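Local coordinates for StAR-related lipid transfer protein 5 (Homo sapiens, PDB 2R55), which probably binds cholesterol or other sterols in its START domain and may take part in the transport of such lipids inside the cell, at residues A[27-32]-A[139-144]; A[43-48]-A[57-62]; A[102-107]-A[115-120]; A[174-179]-A[190-195]. All coordinates share one frame; numbering follows the deposited sequence.

How the interactions relate
Helix 21-40 opens the chain, and interaction 1 ties it to the end of strand 132-142, closing a loop of 106 residues. Within that loop lie two hairpins: interaction 2 joins strands 46-49 and 54-60, and interaction 3 joins strands 103-109 and 114-120, on opposite sides of the chain's centre. Interaction 4 follows once interaction 1 has closed and pairs strands 167-180 and 188-197 near the middle of the protein. None of the loops cross, and all four contacts reach the same curved sheet. Interactions 2 and 4 also touch: S61 OG lies 3.2 Å from H195 NE2, a probable hydrogen bond, and W45 CH2 packs 3.8 Å from F193 CE1.

Interaction 1: A[27-32]-A[139-144]; sequences MSEAVA and LVKRYE
The carboxylate of E29 is met from above its plane by the ammonium group of K141: NZ stands 3.1 Å from OE2 in a salt bridge, displaced 39° out of the plane. The other oxygen, E29 OE1, has an apolar neighbour, L139 CD1, at 4.3 Å. The second flat group, the Y143 ring, brings its hydroxyl end to the helix, where OH lies 4.2 Å from the backbone O of A32; this is contact without a hydrogen bond. K141 runs out fully extended from the strand, its CG anti to the backbone N (chi1 -166°), and thereby crosses the bent E29 side chain at about a right angle. Beneath this polar pair the residues are small or apolar. A32 CB is 4.2 Å from L139 CD1 and also 4.2 Å from K141 CD; lysine suits its place because its long chain lies against A32 while its charge reaches E29. S28 lets the helix come close, with CB 4.0 Å from L139 CB, while its OG is bonded back to A25 O and A24 O. An alanine at K141 would probably leave E29 without its charged mate and is likely to open a gap beside the A32 methyl. V31 and A32 also reach N151, which places helix 21-40 over strands 132-142 and 148-154, as expected of the N-terminal helix in the helix-grip fold of START domains.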
loop_
_atom_site.group_PDB
_atom_site.type_symbol
_atom_site.label_atom_id
_atom_site.label_comp_id
_atom_site.label_asym_id
_atom_site.label_seq_id
_atom_site.Cartn_x
_atom_site.Cartn_y
_atom_site.Cartn_z
ATOM N N MET A 27 -18.353 -0.608 2.056
ATOM C CA MET A 27 -17.476 -0.597 0.885
ATOM C C MET A 27 -16.020 -0.835 1.261
ATOM O O MET A 27 -15.241 -1.331 0.458
ATOM C CB MET A 27 -17.667 0.646 0.001
ATOM C CG MET A 27 -17.344 1.999 0.615
ATOM S SD MET A 27 -17.281 3.334 -0.650
ATOM C CE MET A 27 -15.614 3.121 -1.318
ATOM N N SER A 28 -15.668 -0.513 2.494
ATOM C CA SER A 28 -14.349 -0.830 3.008
ATOM C C SER A 28 -14.206 -2.311 3.318
ATOM O O SER A 28 -13.130 -2.877 3.154
ATOM C CB SER A 28 -14.085 -0.037 4.272
ATOM O OG SER A 28 -15.170 -0.177 5.154
ATOM N N GLU A 29 -15.290 -2.936 3.779
ATOM C CA GLU A 29 -15.312 -4.383 3.990
ATOM C C GLU A 29 -15.124 -5.155 2.689
ATOM O O GLU A 29 -14.356 -6.119 2.645
ATOM C CB GLU A 29 -16.586 -4.830 4.697
ATOM C CG GLU A 29 -16.386 -6.044 5.605
ATOM C CD GLU A 29 -15.513 -5.747 6.833
ATOM O OE1 GLU A 29 -15.258 -4.556 7.135
ATOM O OE2 GLU A 29 -15.087 -6.711 7.509
ATOM N N ALA A 30 -15.819 -4.724 1.638
ATOM C CA ALA A 30 -15.564 -5.214 0.283
ATOM C C ALA A 30 -14.084 -5.159 -0.097
ATOM O O ALA A 30 -13.576 -6.051 -0.770
ATOM C CB ALA A 30 -16.400 -4.431 -0.744
ATOM N N VAL A 31 -13.405 -4.108 0.346
ATOM C CA VAL A 31 -12.009 -3.871 -0.024
ATOM C C VAL A 31 -11.113 -4.950 0.565
ATOM O O VAL A 31 -10.369 -5.610 -0.170
ATOM C CB VAL A 31 -11.543 -2.467 0.403
ATOM C CG1 VAL A 31 -10.024 -2.348 0.329
ATOM C CG2 VAL A 31 -12.218 -1.419 -0.452
ATOM N N ALA A 32 -11.210 -5.130 1.878
ATOM C CA ALA A 32 -10.514 -6.192 2.579
ATOM C C ALA A 32 -10.853 -7.592 2.030
ATOM O O ALA A 32 -9.960 -8.437 1.894
ATOM C CB ALA A 32 -10.823 -6.117 4.064
ATOM N N LEU A 139 -9.131 0.793 5.873
ATOM C CA LEU A 139 -9.667 0.009 6.969
ATOM C C LEU A 139 -8.574 -0.921 7.447
ATOM O O LEU A 139 -7.927 -1.609 6.639
ATOM C CB LEU A 139 -10.892 -0.794 6.493
ATOM C CG LEU A 139 -11.690 -1.857 7.302
ATOM C CD1 LEU A 139 -11.119 -3.255 7.184
ATOM C CD2 LEU A 139 -11.957 -1.502 8.780
ATOM N N VAL A 140 -8.361 -0.914 8.761
ATOM C CA VAL A 140 -7.522 -1.891 9.427
ATOM C C VAL A 140 -8.422 -3.026 9.896
ATOM O O VAL A 140 -9.447 -2.797 10.535
ATOM C CB VAL A 140 -6.804 -1.274 10.647
ATOM C CG1 VAL A 140 -6.077 -2.351 11.441
ATOM C CG2 VAL A 140 -5.836 -0.171 10.211
ATOM N N LYS A 141 -8.047 -4.255 9.572
ATOM C CA LYS A 141 -8.812 -5.417 9.981
ATOM C C LYS A 141 -7.828 -6.455 10.463
ATOM O O LYS A 141 -6.763 -6.622 9.862
ATOM C CB LYS A 141 -9.628 -5.968 8.814
ATOM C CG LYS A 141 -10.723 -6.981 9.202
ATOM C CD LYS A 141 -11.513 -7.423 7.967
ATOM C CE LYS A 141 -12.527 -8.520 8.286
ATOM N NZ LYS A 141 -13.164 -9.038 7.030
ATOM N N ARG A 142 -8.201 -7.151 11.537
ATOM C CA ARG A 142 -7.317 -8.083 12.218
ATOM C C ARG A 142 -7.859 -9.496 12.087
ATOM O O ARG A 142 -9.060 -9.725 12.247
ATOM C CB ARG A 142 -7.215 -7.691 13.692
ATOM C CG ARG A 142 -7.134 -6.186 13.855
ATOM C CD ARG A 142 -7.379 -5.689 15.248
ATOM N NE ARG A 142 -6.531 -4.524 15.454
ATOM C CZ ARG A 142 -5.332 -4.572 16.030
ATOM N NH1 ARG A 142 -4.848 -5.728 16.483
ATOM N NH2 ARG A 142 -4.621 -3.460 16.158
ATOM N N TYR A 143 -6.972 -10.445 11.800
ATOM C CA TYR A 143 -7.388 -11.821 11.546
ATOM C C TYR A 143 -7.155 -12.771 12.730
ATOM O O TYR A 143 -6.556 -12.412 13.746
ATOM C CB TYR A 143 -6.803 -12.340 10.218
ATOM C CG TYR A 143 -7.416 -11.633 9.020
ATOM C CD1 TYR A 143 -8.531 -12.159 8.371
ATOM C CD2 TYR A 143 -6.906 -10.406 8.569
ATOM C CE1 TYR A 143 -9.108 -11.512 7.296
ATOM C CE2 TYR A 143 -7.480 -9.737 7.498
ATOM C CZ TYR A 143 -8.581 -10.296 6.862
ATOM O OH TYR A 143 -9.154 -9.635 5.801
ATOM N N GLU A 144 -7.653 -13.985 12.591
ATOM C CA GLU A 144 -7.673 -14.930 13.697
ATOM C C GLU A 144 -6.292 -15.487 14.013
ATOM O O GLU A 144 -6.035 -15.889 15.146
ATOM C CB GLU A 144 -8.636 -16.065 13.382
ATOM C CG GLU A 144 -10.080 -15.616 13.185
ATOM C CD GLU A 144 -10.830 -15.497 14.499
ATOM O OE1 GLU A 144 -11.621 -16.417 14.817
ATOM O OE2 GLU A 144 -10.613 -14.492 15.219
#

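Interaction 2: A[43-48]-A[57-62]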
loop_
_atom_site.group_PDB
_atom_site.type_symbol
_atom_site.label_atom_id
_atom_site.label_comp_id
_atom_site.label_asym_id
_atom_site.label_seq_id
_atom_site.Cartn_x
_atom_site.Cartn_y
_atom_site.Cartn_z
ATOM N N ALA A 43 -3.076 -17.771 -9.013
ATOM C CA ALA A 43 -3.213 -17.707 -10.465
ATOM C C ALA A 43 -3.028 -16.295 -10.989
ATOM O O ALA A 43 -3.100 -15.314 -10.229
ATOM C CB ALA A 43 -4.562 -18.258 -10.900
ATOM N N GLY A 44 -2.796 -16.203 -12.296
ATOM C CA GLY A 44 -2.573 -14.925 -12.945
ATOM C C GLY A 44 -1.166 -14.420 -12.699
ATOM O O GLY A 44 -0.517 -13.985 -13.632
ATOM N N TRP A 45 -0.693 -14.504 -11.452
ATOM C CA TRP A 45 0.596 -13.937 -11.029
ATOM C C TRP A 45 1.815 -14.297 -11.896
ATOM O O TRP A 45 2.259 -15.453 -11.883
ATOM C CB TRP A 45 0.910 -14.323 -9.574
ATOM C CG TRP A 45 -0.097 -13.878 -8.569
ATOM C CD1 TRP A 45 -0.824 -14.676 -7.749
ATOM C CD2 TRP A 45 -0.485 -12.530 -8.265
ATOM N NE1 TRP A 45 -1.645 -13.917 -6.946
ATOM C CE2 TRP A 45 -1.460 -12.596 -7.249
ATOM C CE3 TRP A 45 -0.093 -11.268 -8.747
ATOM C CZ2 TRP A 45 -2.050 -11.462 -6.706
ATOM C CZ3 TRP A 45 -0.691 -10.141 -8.213
ATOM C CH2 TRP A 45 -1.654 -10.240 -7.202
ATOM N N LYS A 46 2.366 -13.304 -12.610
ATOM C CA LYS A 46 3.588 -13.496 -13.411
ATOM C C LYS A 46 4.732 -12.740 -12.760
ATOM O O LYS A 46 4.615 -11.544 -12.498
ATOM C CB LYS A 46 3.422 -13.016 -14.864
ATOM C CG LYS A 46 2.047 -13.266 -15.522
ATOM C CD LYS A 46 2.042 -14.517 -16.386
ATOM C CE LYS A 46 1.461 -15.736 -15.646
ATOM N NZ LYS A 46 -0.016 -15.897 -15.867
ATOM N N ILE A 47 5.840 -13.430 -12.511
ATOM C CA ILE A 47 6.969 -12.865 -11.764
ATOM C C ILE A 47 7.704 -11.721 -12.500
ATOM O O ILE A 47 7.955 -11.812 -13.708
ATOM C CB ILE A 47 7.967 -13.993 -11.355
ATOM C CG1 ILE A 47 8.787 -13.595 -10.124
ATOM C CG2 ILE A 47 8.858 -14.412 -12.524
ATOM C CD1 ILE A 47 8.157 -14.035 -8.802
ATOM N N CYS A 48 8.031 -10.649 -11.775
ATOM C CA CYS A 48 8.850 -9.562 -12.331
ATOM C C CYS A 48 10.314 -9.860 -12.048
ATOM O O CYS A 48 11.115 -10.110 -12.951
ATOM C CB CYS A 48 8.549 -8.206 -11.681
ATOM S SG CYS A 48 6.864 -7.621 -11.611
ATOM N N SER A 57 5.695 -9.830 -8.130
ATOM C CA SER A 57 5.030 -10.312 -9.323
ATOM C C SER A 57 3.841 -9.411 -9.584
ATOM O O SER A 57 3.516 -8.563 -8.749
ATOM C CB SER A 57 4.582 -11.760 -9.136
ATOM O OG SER A 57 3.995 -11.951 -7.863
ATOM N N TRP A 58 3.199 -9.581 -10.735
ATOM C CA TRP A 58 2.118 -8.708 -11.129
ATOM C C TRP A 58 1.026 -9.539 -11.781
ATOM O O TRP A 58 1.213 -10.746 -12.025
ATOM C CB TRP A 58 2.621 -7.607 -12.088
ATOM C CG TRP A 58 3.059 -8.166 -13.401
ATOM C CD1 TRP A 58 4.272 -8.726 -13.690
ATOM C CD2 TRP A 58 2.272 -8.276 -14.592
ATOM N NE1 TRP A 58 4.291 -9.176 -14.987
ATOM C CE2 TRP A 58 3.076 -8.913 -15.567
ATOM C CE3 TRP A 58 0.967 -7.893 -14.936
ATOM C CZ2 TRP A 58 2.616 -9.174 -16.873
ATOM C CZ3 TRP A 58 0.507 -8.160 -16.240
ATOM C CH2 TRP A 58 1.335 -8.792 -17.186
ATOM N N ARG A 59 -0.121 -8.899 -12.029
ATOM C CA ARG A 59 -1.143 -9.425 -12.923
ATOM C C ARG A 59 -2.092 -8.309 -13.348
ATOM O O ARG A 59 -2.176 -7.293 -12.668
ATOM C CB ARG A 59 -1.907 -10.592 -12.283
ATOM C CG ARG A 59 -3.046 -10.184 -11.389
ATOM C CD ARG A 59 -3.509 -11.356 -10.582
ATOM N NE ARG A 59 -4.716 -11.030 -9.839
ATOM C CZ ARG A 59 -5.384 -11.910 -9.101
ATOM N NH1 ARG A 59 -4.950 -13.163 -9.022
ATOM N NH2 ARG A 59 -6.469 -11.533 -8.440
ATOM N N PRO A 60 -2.827 -8.505 -14.461
ATOM C CA PRO A 60 -3.796 -7.472 -14.845
ATOM C C PRO A 60 -4.815 -7.247 -13.725
ATOM O O PRO A 60 -5.352 -8.202 -13.180
ATOM C CB PRO A 60 -4.501 -8.076 -16.073
ATOM C CG PRO A 60 -3.597 -9.135 -16.565
ATOM C CD PRO A 60 -2.847 -9.656 -15.384
ATOM N N SER A 61 -5.024 -5.990 -13.363
ATOM C CA SER A 61 -6.091 -5.587 -12.468
ATOM C C SER A 61 -7.403 -5.768 -13.182
ATOM O O SER A 61 -7.442 -5.628 -14.411
ATOM C CB SER A 61 -5.934 -4.112 -12.147
ATOM O OG SER A 61 -7.185 -3.506 -11.896
ATOM N N VAL A 62 -8.457 -6.104 -12.432
ATOM C CA VAL A 62 -9.832 -6.051 -12.959
ATOM C C VAL A 62 -10.506 -4.709 -12.574
ATOM O O VAL A 62 -11.624 -4.432 -12.987
ATOM C CB VAL A 62 -10.725 -7.286 -12.533
ATOM C CG1 VAL A 62 -10.106 -8.597 -12.989
ATOM C CG2 VAL A 62 -10.976 -7.314 -11.031
#
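W45 and R59 stack at the open end of the antiparallel beta hairpin of strands 46-49 and 54-60. R59 sends CG between its backbone N and carbonyl carbon (chi1 84°) and then runs straight to NE, which carries CG, CD and the guanidinium obliquely across one face of the indole. R59 CD sits over the six-membered ring of W45, 3.8 Å from its centroid, as a CH-pi contact. Farther out the guanidinium lies flat on W45 with the planes only 15° apart, an off-centre cation-pi pair. Arginine suits the place because its flat end keeps N-H groups at its edge: R59 NH1 donates to A43 O at 3.1 Å, the oxygen lying near the guanidinium plane, while NH2 has a long, weak ion pair with D41 OD2. The indole is fixed in turn by NE1, bonded to D41 O. G44 has a positive phi that glycine tolerates easily, and a CB there would come close to R59 CD. On the other face, W58 CG also lies between N and carbonyl carbon (chi1 67°), placing the ring beneath K46, whose CB is 3.9 Å from W58 NE1. The K46 chain folds back on itself until NZ donates to G44 O at 3.0 Å. Backbone bonds lock this pair both ways, K46 N reaching W58 O at 2.9 Å. At the ring edge, C48 SG rests 3.5 Å from W58 CD1.

Interaction 3: A[102-107]-A[115-120]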
loop_
_atom_site.group_PDB
_atom_site.type_symbol
_atom_site.label_atom_id
_atom_site.label_comp_id
_atom_site.label_asym_id
_atom_site.label_seq_id
_atom_site.Cartn_x
_atom_site.Cartn_y
_atom_site.Cartn_z
ATOM N N THR A 102 5.566 11.699 0.966
ATOM C CA THR A 102 5.991 12.984 1.500
ATOM C C THR A 102 4.977 13.556 2.482
ATOM O O THR A 102 5.352 14.239 3.435
ATOM C CB THR A 102 6.266 14.008 0.378
ATOM O OG1 THR A 102 5.313 13.837 -0.680
ATOM C CG2 THR A 102 7.656 13.805 -0.190
ATOM N N GLY A 103 3.700 13.267 2.251
ATOM C CA GLY A 103 2.623 13.790 3.087
ATOM C C GLY A 103 1.546 12.766 3.396
ATOM O O GLY A 103 0.936 12.215 2.497
ATOM N N PHE A 104 1.324 12.514 4.683
ATOM C CA PHE A 104 0.255 11.636 5.142
ATOM C C PHE A 104 -0.633 12.389 6.140
ATOM O O PHE A 104 -0.164 12.876 7.179
ATOM C CB PHE A 104 0.852 10.384 5.777
ATOM C CG PHE A 104 -0.136 9.272 5.996
ATOM C CD1 PHE A 104 -0.569 8.490 4.938
ATOM C CD2 PHE A 104 -0.618 8.998 7.269
ATOM C CE1 PHE A 104 -1.479 7.452 5.141
ATOM C CE2 PHE A 104 -1.532 7.958 7.482
ATOM C CZ PHE A 104 -1.958 7.185 6.414
ATOM N N GLU A 105 -1.911 12.509 5.799
ATOM C CA GLU A 105 -2.888 13.226 6.613
ATOM C C GLU A 105 -4.067 12.291 6.870
ATOM O O GLU A 105 -4.546 11.621 5.941
ATOM C CB GLU A 105 -3.377 14.502 5.893
ATOM C CG GLU A 105 -2.364 15.657 5.786
ATOM C CD GLU A 105 -2.680 16.657 4.650
ATOM O OE1 GLU A 105 -2.366 17.851 4.794
ATOM O OE2 GLU A 105 -3.226 16.268 3.598
ATOM N N ILE A 106 -4.508 12.206 8.122
ATOM C CA ILE A 106 -5.755 11.514 8.427
ATOM C C ILE A 106 -6.839 12.587 8.358
ATOM O O ILE A 106 -6.834 13.519 9.159
ATOM C CB ILE A 106 -5.742 10.835 9.833
ATOM C CG1 ILE A 106 -4.578 9.832 9.973
ATOM C CG2 ILE A 106 -7.110 10.199 10.163
ATOM C CD1 ILE A 106 -4.764 8.482 9.296
ATOM N N ILE A 107 -7.752 12.455 7.398
ATOM C CA ILE A 107 -8.767 13.478 7.134
ATOM C C ILE A 107 -10.004 13.325 8.022
ATOM O O ILE A 107 -10.244 14.150 8.897
ATOM C CB ILE A 107 -9.138 13.520 5.630
ATOM C CG1 ILE A 107 -8.025 14.220 4.844
ATOM C CG2 ILE A 107 -10.476 14.220 5.400
ATOM C CD1 ILE A 107 -7.895 13.736 3.430
ATOM N N CYS A 115 -10.866 4.978 8.416
ATOM C CA CYS A 115 -10.546 6.390 8.219
ATOM C C CYS A 115 -10.233 6.774 6.758
ATOM O O CYS A 115 -9.952 5.920 5.912
ATOM C CB CYS A 115 -9.374 6.789 9.119
ATOM S SG CYS A 115 -7.782 6.219 8.491
ATOM N N VAL A 116 -10.280 8.074 6.484
ATOM C CA VAL A 116 -10.006 8.597 5.150
ATOM C C VAL A 116 -8.693 9.390 5.154
ATOM O O VAL A 116 -8.516 10.312 5.957
ATOM C CB VAL A 116 -11.186 9.446 4.635
ATOM C CG1 VAL A 116 -10.929 9.936 3.218
ATOM C CG2 VAL A 116 -12.480 8.633 4.696
ATOM N N SER A 117 -7.772 9.012 4.270
ATOM C CA SER A 117 -6.422 9.555 4.305
ATOM C C SER A 117 -5.976 10.165 2.980
ATOM O O SER A 117 -6.422 9.748 1.910
ATOM C CB SER A 117 -5.428 8.479 4.730
ATOM O OG SER A 117 -5.211 7.546 3.688
ATOM N N ARG A 118 -5.102 11.164 3.074
ATOM C CA ARG A 118 -4.449 11.757 1.919
ATOM C C ARG A 118 -2.977 11.390 1.986
ATOM O O ARG A 118 -2.351 11.525 3.029
ATOM C CB ARG A 118 -4.634 13.280 1.911
ATOM C CG ARG A 118 -3.852 14.024 0.820
ATOM C CD ARG A 118 -4.227 15.480 0.777
ATOM N NE ARG A 118 -3.067 16.311 0.481
ATOM C CZ ARG A 118 -2.753 16.776 -0.725
ATOM N NH1 ARG A 118 -3.525 16.511 -1.776
ATOM N NH2 ARG A 118 -1.664 17.520 -0.879
ATOM N N THR A 119 -2.444 10.910 0.871
ATOM C CA THR A 119 -1.054 10.501 0.777
ATOM C C THR A 119 -0.376 11.256 -0.374
ATOM O O THR A 119 -0.898 11.290 -1.491
ATOM C CB THR A 119 -0.962 8.987 0.538
ATOM O OG1 THR A 119 -1.676 8.299 1.575
ATOM C CG2 THR A 119 0.488 8.513 0.520
ATOM N N SER A 120 0.779 11.856 -0.099
ATOM C CA SER A 120 1.539 12.585 -1.107
ATOM C C SER A 120 2.782 11.798 -1.477
ATOM O O SER A 120 3.552 11.403 -0.607
ATOM C CB SER A 120 1.963 13.962 -0.593
ATOM O OG SER A 120 0.886 14.691 -0.029
#
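F104 and T119 face each other across a non-hydrogen-bonded pair of the antiparallel hairpin of strands 103-109 and 114-120, which carries a classic beta bulge at one end. The ring swings over the neighbouring strand because CG is anti to the backbone N (chi1 -167°), and T119 OG1 then meets the ring edge, 3.5 Å from F104 CD1. S117 lies farther along, with OG 4.0 Å from F104 CE1. Replacing F104 with an alanine would probably leave T119 and S117 without this aromatic cover and open a gap toward P88. On the other face E105 and R118 lie side by side and point the same way. E105 OE2 comes to the guanidinium edge, in its plane, 3.1 Å from R118 NE, a salt bridge with a weak hydrogen bond, although the carboxylate plane is turned 45° from it; the stronger partner of R118 is D133, at NH1, and F166 adds a cation-pi contact. I107 crosses the stem of that arginine, CD1 resting 3.6 Å from R118 CB. G103 suits its place because a CB there would run into S120 OG. In the bulge, S120 O accepts from T102 N at 2.6 Å and only weakly from G103 N at 3.4 Å.

Interaction 4: A[174-179]-A[190-195]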
loop_
_atom_site.group_PDB
_atom_site.type_symbol
_atom_site.label_atom_id
_atom_site.label_comp_id
_atom_site.label_asym_id
_atom_site.label_seq_id
_atom_site.Cartn_x
_atom_site.Cartn_y
_atom_site.Cartn_z
ATOM N N CYS A 174 -5.764 -2.205 -2.059
ATOM C CA CYS A 174 -4.330 -2.369 -1.852
ATOM C C CYS A 174 -4.009 -2.295 -0.383
ATOM O O CYS A 174 -4.872 -1.966 0.424
ATOM C CB CYS A 174 -3.536 -1.259 -2.548
ATOM S SG CYS A 174 -3.874 0.430 -2.007
ATOM N N GLY A 175 -2.752 -2.578 -0.049
ATOM C CA GLY A 175 -2.290 -2.447 1.320
ATOM C C GLY A 175 -1.349 -3.551 1.728
ATOM O O GLY A 175 -0.613 -4.099 0.905
ATOM N N CYS A 176 -1.399 -3.889 3.006
ATOM C CA CYS A 176 -0.430 -4.770 3.628
ATOM C C CYS A 176 -1.060 -5.842 4.481
ATOM O O CYS A 176 -1.982 -5.560 5.243
ATOM C CB CYS A 176 0.459 -3.960 4.549
ATOM S SG CYS A 176 1.683 -3.141 3.639
ATOM N N PHE A 177 -0.520 -7.052 4.364
ATOM C CA PHE A 177 -0.754 -8.123 5.331
ATOM C C PHE A 177 0.488 -8.322 6.225
ATOM O O PHE A 177 1.588 -8.615 5.732
ATOM C CB PHE A 177 -1.099 -9.424 4.605
ATOM C CG PHE A 177 -2.463 -9.432 3.977
ATOM C CD1 PHE A 177 -2.649 -8.972 2.675
ATOM C CD2 PHE A 177 -3.566 -9.919 4.680
ATOM C CE1 PHE A 177 -3.924 -8.994 2.067
ATOM C CE2 PHE A 177 -4.839 -9.938 4.094
ATOM C CZ PHE A 177 -5.017 -9.465 2.769
ATOM N N CYS A 178 0.319 -8.129 7.528
ATOM C CA CYS A 178 1.386 -8.404 8.500
ATOM C C CYS A 178 1.077 -9.722 9.211
ATOM O O CYS A 178 0.161 -9.772 10.025
ATOM C CB CYS A 178 1.475 -7.277 9.531
ATOM S SG CYS A 178 1.879 -5.631 8.905
ATOM N N GLU A 179 1.834 -10.776 8.897
ATOM C CA GLU A 179 1.493 -12.145 9.344
ATOM C C GLU A 179 2.552 -12.731 10.272
ATOM O O GLU A 179 3.705 -12.880 9.872
ATOM C CB GLU A 179 1.270 -13.109 8.154
ATOM C CG GLU A 179 0.536 -12.494 6.939
ATOM C CD GLU A 179 0.553 -13.381 5.680
ATOM O OE1 GLU A 179 1.521 -14.143 5.454
ATOM O OE2 GLU A 179 -0.413 -13.309 4.902
ATOM N N LEU A 190 5.552 -10.244 5.467
ATOM C CA LEU A 190 4.876 -9.077 4.918
ATOM C C LEU A 190 4.549 -9.253 3.427
ATOM O O LEU A 190 5.459 -9.312 2.575
ATOM C CB LEU A 190 5.728 -7.817 5.109
ATOM C CG LEU A 190 5.200 -6.493 4.528
ATOM C CD1 LEU A 190 3.910 -6.046 5.223
ATOM C CD2 LEU A 190 6.231 -5.397 4.613
ATOM N N VAL A 191 3.250 -9.320 3.126
ATOM C CA VAL A 191 2.754 -9.383 1.752
ATOM C C VAL A 191 1.972 -8.102 1.465
ATOM O O VAL A 191 1.031 -7.750 2.200
ATOM C CB VAL A 191 1.869 -10.621 1.517
ATOM C CG1 VAL A 191 1.601 -10.824 0.018
ATOM C CG2 VAL A 191 2.524 -11.848 2.099
ATOM N N THR A 192 2.389 -7.390 0.419
ATOM C CA THR A 192 1.826 -6.085 0.126
ATOM C C THR A 192 1.351 -6.037 -1.311
ATOM O O THR A 192 1.983 -6.619 -2.208
ATOM C CB THR A 192 2.844 -4.946 0.283
ATOM O OG1 THR A 192 3.848 -5.070 -0.728
ATOM C CG2 THR A 192 3.506 -4.937 1.653
ATOM N N PHE A 193 0.252 -5.310 -1.529
ATOM C CA PHE A 193 -0.280 -5.107 -2.855
ATOM C C PHE A 193 -0.331 -3.635 -3.191
ATOM O O PHE A 193 -0.914 -2.846 -2.452
ATOM C CB PHE A 193 -1.670 -5.727 -2.968
ATOM C CG PHE A 193 -1.676 -7.187 -2.727
ATOM C CD1 PHE A 193 -1.356 -8.064 -3.745
ATOM C CD2 PHE A 193 -1.945 -7.689 -1.464
ATOM C CE1 PHE A 193 -1.332 -9.417 -3.514
ATOM C CE2 PHE A 193 -1.920 -9.048 -1.228
ATOM C CZ PHE A 193 -1.619 -9.915 -2.256
ATOM N N PHE A 194 0.297 -3.285 -4.310
ATOM C CA PHE A 194 0.209 -1.953 -4.897
ATOM C C PHE A 194 -0.762 -2.044 -6.049
ATOM O O PHE A 194 -0.625 -2.913 -6.913
ATOM C CB PHE A 194 1.583 -1.521 -5.396
ATOM C CG PHE A 194 2.500 -1.071 -4.308
ATOM C CD1 PHE A 194 2.102 -1.134 -2.971
ATOM C CD2 PHE A 194 3.769 -0.620 -4.603
ATOM C CE1 PHE A 194 2.956 -0.709 -1.960
ATOM C CE2 PHE A 194 4.624 -0.199 -3.591
ATOM C CZ PHE A 194 4.217 -0.245 -2.276
ATOM N N HIS A 195 -1.756 -1.171 -6.057
ATOM C CA HIS A 195 -2.848 -1.282 -7.017
ATOM C C HIS A 195 -3.169 0.101 -7.480
ATOM O O HIS A 195 -4.287 0.589 -7.323
ATOM C CB HIS A 195 -4.070 -1.855 -6.321
ATOM C CG HIS A 195 -4.989 -2.609 -7.227
ATOM N ND1 HIS A 195 -5.952 -3.467 -6.749
ATOM C CD2 HIS A 195 -5.086 -2.648 -8.578
ATOM C CE1 HIS A 195 -6.609 -3.992 -7.767
ATOM N NE2 HIS A 195 -6.104 -3.513 -8.886
#
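F177 and F193 both place CG anti to their carbonyl carbon, beside the backbone N (chi1 -72° and -61°), and this turns the two rings out on one face of the sheet, where they cross. Because they come from diagonal positions on paired strands, they meet at F177 CE1 and F193 CE2, 3.9 Å apart, with CE1 near the plane of the F193 ring. V191 completes this row, its CB 4.4 Å from F177 CB. Large apolar residues fit here because M35 and R39 of helix 21-40 cover them; R39 also holds E179 OE2 in a salt bridge. The other face carries C176, C178, L190 and T192: L190 CD1 lies 4.0 Å from C176 SG and 4.2 Å from C178 SG. The backbone ladder between the two strands is regular: F177 N donates to V191 O at 2.8 Å, nearly straight at 173°, and G175 exchanges bonds with F193, the return one from F193 N to G175 O at 2.9 Å. G175 itself adopts backbone angles at which any CB would jam against the preceding carbonyl. L190, T192 and F194 meet helix 204-227, where Y219 OH bonds L190 O. The pair thus has one helix on each face, the central hairpin of a START helix-grip fold, and the side toward the C-terminal helix is the one that in START relatives lines the lipid cavity.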